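Local coordinates for uncharacterized HTH-type transcriptional regulator yydK (Bacillus subtilis subsp. subtilis, PDB 3BWG), which probably binds DNA as a GntR-family transcription regulator, pairing an N-terminal helix-turn-helix region with a UTRA domain, at residues M4-Q9 and K43-K48; L137-S142 and E187-Y192. All coordinates share one frame; numbering follows the deposited sequence.

Overall arrangement
Two modes of packing within one regulator can be compared here, one in the GntR-type DNA-binding region and one in the UTRA domain. Contact 1 sits at the surface and joins two helices by aliphatic contacts, with no direct hydrogen bond between its segments. Contact 2 is partly buried and lays a short helix against a sheet strand through stacked tyrosines with glutamates alongside. The two share no secondary-structure element and follow one another along the chain, contact 1 closing before contact 2 opens. Their centres lie about 44 Å apart, on opposite sides of the chain's centre, and their nearest atoms remain about 26 Å apart.

Contact 1 of 2, residues M4-Q9 and K43-K48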
loop_
_atom_site.group_PDB
_atom_site.type_symbol
_atom_site.label_atom_id
_atom_site.label_comp_id
_atom_site.label_asym_id
_atom_site.label_seq_id
_atom_site.Cartn_x
_atom_site.Cartn_y
_atom_site.Cartn_z
HETATM N N MSE B 4 17.784 -16.634 8.701
HETATM C CA MSE B 4 18.457 -17.964 8.861
HETATM C C MSE B 4 19.612 -17.985 9.888
HETATM O O MSE B 4 20.278 -19.015 10.081
HETATM C CB MSE B 4 18.922 -18.494 7.495
HETATM C CG MSE B 4 18.009 -19.564 6.885
HETATM SE SE MSE B 4 17.991 -21.267 7.898
HETATM C CE MSE B 4 16.356 -20.976 8.958
ATOM N N LEU B 5 19.840 -16.853 10.547
ATOM C CA LEU B 5 20.899 -16.749 11.555
ATOM C C LEU B 5 20.275 -16.478 12.934
ATOM O O LEU B 5 19.050 -16.590 13.078
ATOM C CB LEU B 5 21.939 -15.682 11.149
ATOM C CG LEU B 5 22.737 -15.792 9.823
ATOM C CD1 LEU B 5 23.059 -17.243 9.392
ATOM C CD2 LEU B 5 22.072 -15.042 8.674
ATOM N N LYS B 6 21.097 -16.142 13.935
ATOM C CA LYS B 6 20.611 -15.880 15.305
ATOM C C LYS B 6 19.682 -14.649 15.383
ATOM O O LYS B 6 18.740 -14.613 16.182
ATOM C CB LYS B 6 21.784 -15.717 16.279
ATOM C CG LYS B 6 21.395 -15.604 17.755
ATOM C CD LYS B 6 20.719 -16.872 18.253
ATOM C CE LYS B 6 21.080 -17.184 19.697
ATOM N NZ LYS B 6 21.007 -18.658 19.914
ATOM N N TYR B 7 19.964 -13.653 14.552
ATOM C CA TYR B 7 19.152 -12.463 14.485
ATOM C C TYR B 7 17.751 -12.769 13.893
ATOM O O TYR B 7 16.783 -12.056 14.207
ATOM C CB TYR B 7 19.908 -11.319 13.771
ATOM C CG TYR B 7 19.925 -11.397 12.260
ATOM C CD1 TYR B 7 20.966 -12.041 11.572
ATOM C CD2 TYR B 7 18.911 -10.807 11.516
ATOM C CE1 TYR B 7 20.963 -12.108 10.162
ATOM C CE2 TYR B 7 18.888 -10.870 10.132
ATOM C CZ TYR B 7 19.904 -11.517 9.453
ATOM O OH TYR B 7 19.839 -11.548 8.072
ATOM N N GLN B 8 17.639 -13.828 13.077
ATOM C CA GLN B 8 16.331 -14.300 12.563
ATOM C C GLN B 8 15.500 -15.021 13.628
ATOM O O GLN B 8 14.298 -14.786 13.723
ATOM C CB GLN B 8 16.484 -15.201 11.320
ATOM C CG GLN B 8 15.143 -15.783 10.729
ATOM C CD GLN B 8 14.842 -17.275 11.078
ATOM O OE1 GLN B 8 15.661 -18.175 10.834
ATOM N NE2 GLN B 8 13.638 -17.526 11.607
ATOM N N GLN B 9 16.119 -15.914 14.403
ATOM C CA GLN B 9 15.396 -16.609 15.480
ATOM C C GLN B 9 14.861 -15.626 16.544
ATOM O O GLN B 9 13.700 -15.733 16.969
ATOM C CB GLN B 9 16.243 -17.743 16.110
ATOM C CG GLN B 9 15.594 -18.493 17.323
ATOM C CD GLN B 9 14.172 -19.085 17.060
ATOM O OE1 GLN B 9 13.752 -19.301 15.914
ATOM N NE2 GLN B 9 13.440 -19.341 18.138
ATOM N N LYS B 43 24.643 -6.816 22.056
ATOM C CA LYS B 43 23.960 -5.589 21.672
ATOM C C LYS B 43 23.797 -5.595 20.163
ATOM O O LYS B 43 22.743 -5.248 19.657
ATOM C CB LYS B 43 24.744 -4.355 22.136
ATOM C CG LYS B 43 24.189 -2.977 21.663
ATOM C CD LYS B 43 24.741 -1.819 22.521
ATOM C CE LYS B 43 24.028 -1.754 23.900
ATOM N NZ LYS B 43 24.937 -1.382 25.041
ATOM N N SER B 44 24.848 -6.007 19.457
ATOM C CA SER B 44 24.863 -6.033 17.990
ATOM C C SER B 44 23.869 -7.062 17.406
ATOM O O SER B 44 23.299 -6.851 16.334
ATOM C CB SER B 44 26.278 -6.336 17.500
ATOM O OG SER B 44 26.244 -6.853 16.186
ATOM N N THR B 45 23.699 -8.185 18.100
ATOM C CA THR B 45 22.760 -9.215 17.678
ATOM C C THR B 45 21.346 -8.673 17.820
ATOM O O THR B 45 20.530 -8.796 16.898
ATOM C CB THR B 45 22.985 -10.540 18.469
ATOM O OG1 THR B 45 24.276 -11.056 18.145
ATOM C CG2 THR B 45 21.937 -11.602 18.096
ATOM N N ILE B 46 21.055 -8.015 18.941
ATOM C CA ILE B 46 19.735 -7.404 19.115
ATOM C C ILE B 46 19.470 -6.288 18.088
ATOM O O ILE B 46 18.383 -6.197 17.537
ATOM C CB ILE B 46 19.470 -6.905 20.572
ATOM C CG1 ILE B 46 19.379 -8.084 21.557
ATOM C CG2 ILE B 46 18.179 -6.099 20.644
ATOM C CD1 ILE B 46 18.178 -9.075 21.303
ATOM N N THR B 47 20.479 -5.463 17.828
ATOM C CA THR B 47 20.360 -4.356 16.868
ATOM C C THR B 47 19.959 -4.854 15.458
ATOM O O THR B 47 19.138 -4.220 14.782
ATOM C CB THR B 47 21.653 -3.520 16.875
ATOM O OG1 THR B 47 21.791 -2.908 18.164
ATOM C CG2 THR B 47 21.627 -2.462 15.827
ATOM N N LYS B 48 20.512 -5.998 15.049
ATOM C CA LYS B 48 20.181 -6.650 13.772
ATOM C C LYS B 48 18.771 -7.255 13.740
ATOM O O LYS B 48 18.103 -7.253 12.706
ATOM C CB LYS B 48 21.227 -7.734 13.450
ATOM C CG LYS B 48 22.620 -7.192 13.150
ATOM C CD LYS B 48 23.495 -8.249 12.459
ATOM C CE LYS B 48 24.992 -7.959 12.611
ATOM N NZ LYS B 48 25.798 -8.812 11.686
#
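Tyr7 and Thr45 mark the place where the backbones of residues 4-9 and 43-48 come nearest, their CA atoms 5.8 Å apart. Both belong to helices: Leu5 is the N-cap residue of the helix that starts at Lys6, and its carbonyl O receives Gln9 N at 3.3 Å, while residues 43-48 are helical throughout. The approach sets Tyr7 CB and the roots of the Lys6 and Lys48 chains against the facing helix, with no direct hydrogen bond between the segments.

Tyr7 is the centre of the contact. Its CB rests on Lys48 CB at 3.8 Å and also lies 4.1 Å from Thr45 O. With CG held between the backbone N and the carbonyl carbon (chi1 79°), the ring is carried along the Lys48 side of the neighbouring helix, and ring atom CD2 comes obliquely to within 3.8 Å of Lys48 O. Lys48 contributes the root of its side chain; the extended remainder leads its ammonium group away. Lys6 behaves similarly: its CG meets the methyl CG2 of Thr45 at 4.1 Å, after which the chain bends off. Both lysines thus lend aliphatic carbon to the interface and keep their charged ends outside it.

Ser49, just beyond the second segment, supplies a polar link: its OG lies within hydrogen-bonding reach of Tyr7 O and Thr45 O, which must share its single proton. Helix 43-55 is the second helix of the predicted helix-turn-helix, the one that typically reads DNA in this motif, and helix 6-20 packs beside its beginning. From another side of helix 43-55, Ile46 reaches Leu32, Leu35 and Met36 of helix 32-39. The three helices, with antiparallel strands 59-62 and 66-69 as the wing, form a winged helix-turn-helix.

Contact 2 of 2, residues L137-S142 and E187-Y192; sequences LCYEES and EEEAEY. With EDO (1,2-ethanediol), chain H.
Tyr139 and Tyr192 form the tight part of this contact, an offset stack with ring centroids 4.4 Å apart and planes inclined by 19°. Tyr192 CD2 lies over one face of the Tyr139 ring, displaced toward its rim, and comes within 3.4 Å of Tyr139 CE1. Tyr139 has CG anti to the backbone N (chi1 164°), which sends its ring from the strand to the helix. Beside the stack, Glu189 CG adds an aliphatic contact at 4.0 Å from Tyr139 CD2.

The exposed Glu188 marks the looser, solvent-facing side. It extends across the phenol at about a right angle, but its OE1 stays 3.6 Å from Tyr139 OH, a proximity rather than a hydrogen bond. Separately, a 1,2-ethanediol, probably from the crystallisation liquor, is held beside the Tyr139 ring, its C2 being 3.4 Å from CE2; its O2 donates a 2.6 Å hydrogen bond to Glu141 OE2, and the molecule is also hydrogen-bonded to Ser222 OG. Glu189 OE2 is salt-bridged to Lys201 NZ.

Strand 135-145 runs between strands 123-132 and 215-224 in the six-stranded antiparallel sheet of the UTRA domain. Near its start, Leu137 and Cys138 oppose Arg130 as a classic beta bulge, and helix 187-193, just after strand 173-184, packs against the sheet through Tyr192.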
loop_
_atom_site.group_PDB
_atom_site.type_symbol
_atom_site.label_atom_id
_atom_site.label_comp_id
_atom_site.label_asym_id
_atom_site.label_seq_id
_atom_site.Cartn_x
_atom_site.Cartn_y
_atom_site.Cartn_z
ATOM N N LEU B 137 -13.951 -15.311 -2.403
ATOM C CA LEU B 137 -13.059 -14.176 -2.184
ATOM C C LEU B 137 -12.910 -13.319 -3.464
ATOM O O LEU B 137 -13.000 -12.073 -3.437
ATOM C CB LEU B 137 -11.682 -14.683 -1.712
ATOM C CG LEU B 137 -10.603 -13.588 -1.581
ATOM C CD1 LEU B 137 -10.996 -12.514 -0.556
ATOM C CD2 LEU B 137 -9.219 -14.109 -1.268
ATOM N N CYS B 138 -12.655 -13.992 -4.578
ATOM C CA CYS B 138 -12.349 -13.316 -5.813
ATOM C C CYS B 138 -12.465 -14.234 -7.008
ATOM O O CYS B 138 -12.570 -15.447 -6.868
ATOM C CB CYS B 138 -10.941 -12.692 -5.776
ATOM S SG CYS B 138 -9.573 -13.892 -5.657
ATOM N N TYR B 139 -12.449 -13.600 -8.170
ATOM C CA TYR B 139 -12.446 -14.219 -9.444
ATOM C C TYR B 139 -11.210 -13.583 -10.092
ATOM O O TYR B 139 -11.077 -12.351 -10.110
ATOM C CB TYR B 139 -13.752 -13.845 -10.197
ATOM C CG TYR B 139 -13.690 -14.116 -11.689
ATOM C CD1 TYR B 139 -13.427 -15.408 -12.168
ATOM C CD2 TYR B 139 -13.868 -13.099 -12.615
ATOM C CE1 TYR B 139 -13.313 -15.672 -13.524
ATOM C CE2 TYR B 139 -13.783 -13.353 -13.995
ATOM C CZ TYR B 139 -13.509 -14.656 -14.439
ATOM O OH TYR B 139 -13.417 -14.955 -15.795
ATOM N N GLU B 140 -10.308 -14.423 -10.600
ATOM C CA GLU B 140 -9.054 -13.962 -11.137
ATOM C C GLU B 140 -8.680 -14.519 -12.516
ATOM O O GLU B 140 -8.913 -15.669 -12.837
ATOM C CB GLU B 140 -7.938 -14.244 -10.122
ATOM C CG GLU B 140 -6.537 -14.533 -10.708
ATOM C CD GLU B 140 -5.545 -15.064 -9.673
ATOM O OE1 GLU B 140 -4.342 -14.920 -9.869
ATOM O OE2 GLU B 140 -5.963 -15.592 -8.635
ATOM N N GLU B 141 -8.028 -13.690 -13.316
ATOM C CA GLU B 141 -7.364 -14.164 -14.499
ATOM C C GLU B 141 -5.944 -13.704 -14.321
ATOM O O GLU B 141 -5.700 -12.519 -13.994
ATOM C CB GLU B 141 -7.949 -13.503 -15.752
ATOM C CG GLU B 141 -9.292 -14.052 -16.215
ATOM C CD GLU B 141 -9.796 -13.329 -17.480
ATOM O OE1 GLU B 141 -9.629 -13.856 -18.613
ATOM O OE2 GLU B 141 -10.342 -12.213 -17.330
ATOM N N SER B 142 -4.995 -14.625 -14.500
ATOM C CA SER B 142 -3.604 -14.223 -14.533
ATOM C C SER B 142 -2.820 -14.807 -15.690
ATOM O O SER B 142 -3.203 -15.812 -16.290
ATOM C CB SER B 142 -2.915 -14.471 -13.205
ATOM O OG SER B 142 -3.353 -15.682 -12.672
ATOM N N GLU B 187 -22.327 -9.898 -15.246
ATOM C CA GLU B 187 -23.042 -11.179 -15.062
ATOM C C GLU B 187 -22.088 -12.312 -14.776
ATOM O O GLU B 187 -22.329 -13.124 -13.890
ATOM C CB GLU B 187 -23.925 -11.573 -16.279
ATOM C CG GLU B 187 -24.930 -10.547 -16.718
ATOM C CD GLU B 187 -26.127 -10.433 -15.789
ATOM O OE1 GLU B 187 -26.427 -11.417 -15.064
ATOM O OE2 GLU B 187 -26.780 -9.359 -15.798
ATOM N N GLU B 188 -21.019 -12.371 -15.553
ATOM C CA GLU B 188 -20.053 -13.432 -15.392
ATOM C C GLU B 188 -19.338 -13.345 -14.028
ATOM O O GLU B 188 -19.230 -14.350 -13.317
ATOM C CB GLU B 188 -19.056 -13.416 -16.542
ATOM C CG GLU B 188 -18.268 -14.708 -16.650
ATOM C CD GLU B 188 -16.987 -14.553 -17.443
ATOM O OE1 GLU B 188 -16.338 -15.602 -17.731
ATOM O OE2 GLU B 188 -16.632 -13.389 -17.772
ATOM N N GLU B 189 -18.848 -12.155 -13.658
ATOM C CA GLU B 189 -18.272 -11.993 -12.321
ATOM C C GLU B 189 -19.278 -12.297 -11.200
ATOM O O GLU B 189 -18.942 -13.018 -10.252
ATOM C CB GLU B 189 -17.707 -10.593 -12.156
ATOM C CG GLU B 189 -16.623 -10.295 -13.164
ATOM C CD GLU B 189 -16.227 -8.845 -13.197
ATOM O OE1 GLU B 189 -15.135 -8.558 -13.755
ATOM O OE2 GLU B 189 -16.972 -8.002 -12.649
ATOM N N ALA B 190 -20.498 -11.754 -11.309
ATOM C CA ALA B 190 -21.525 -11.970 -10.295
ATOM C C ALA B 190 -21.830 -13.461 -10.093
ATOM O O ALA B 190 -21.988 -13.931 -8.959
ATOM C CB ALA B 190 -22.812 -11.218 -10.646
ATOM N N GLU B 191 -21.890 -14.202 -11.191
ATOM C CA GLU B 191 -22.153 -15.630 -11.118
ATOM C C GLU B 191 -20.995 -16.424 -10.446
ATOM O O GLU B 191 -21.232 -17.260 -9.554
ATOM C CB GLU B 191 -22.527 -16.160 -12.504
ATOM C CG GLU B 191 -22.296 -17.653 -12.691
ATOM C CD GLU B 191 -23.157 -18.261 -13.771
ATOM O OE1 GLU B 191 -23.976 -17.534 -14.401
ATOM O OE2 GLU B 191 -23.020 -19.494 -13.981
ATOM N N TYR B 192 -19.754 -16.160 -10.856
ATOM C CA TYR B 192 -18.590 -16.766 -10.164
ATOM C C TYR B 192 -18.560 -16.425 -8.667
ATOM O O TYR B 192 -18.284 -17.298 -7.826
ATOM C CB TYR B 192 -17.272 -16.326 -10.802
ATOM C CG TYR B 192 -16.989 -16.938 -12.146
ATOM C CD1 TYR B 192 -17.006 -18.329 -12.325
ATOM C CD2 TYR B 192 -16.670 -16.131 -13.241
ATOM C CE1 TYR B 192 -16.751 -18.899 -13.574
ATOM C CE2 TYR B 192 -16.410 -16.694 -14.491
ATOM C CZ TYR B 192 -16.440 -18.073 -14.648
ATOM O OH TYR B 192 -16.162 -18.601 -15.889
HETATM C C1 EDO H . -11.084 -10.329 -13.054
HETATM O O1 EDO H . -12.385 -9.751 -13.043
HETATM C C2 EDO H . -11.040 -11.319 -14.193
HETATM O O2 EDO H . -10.972 -10.559 -15.407
#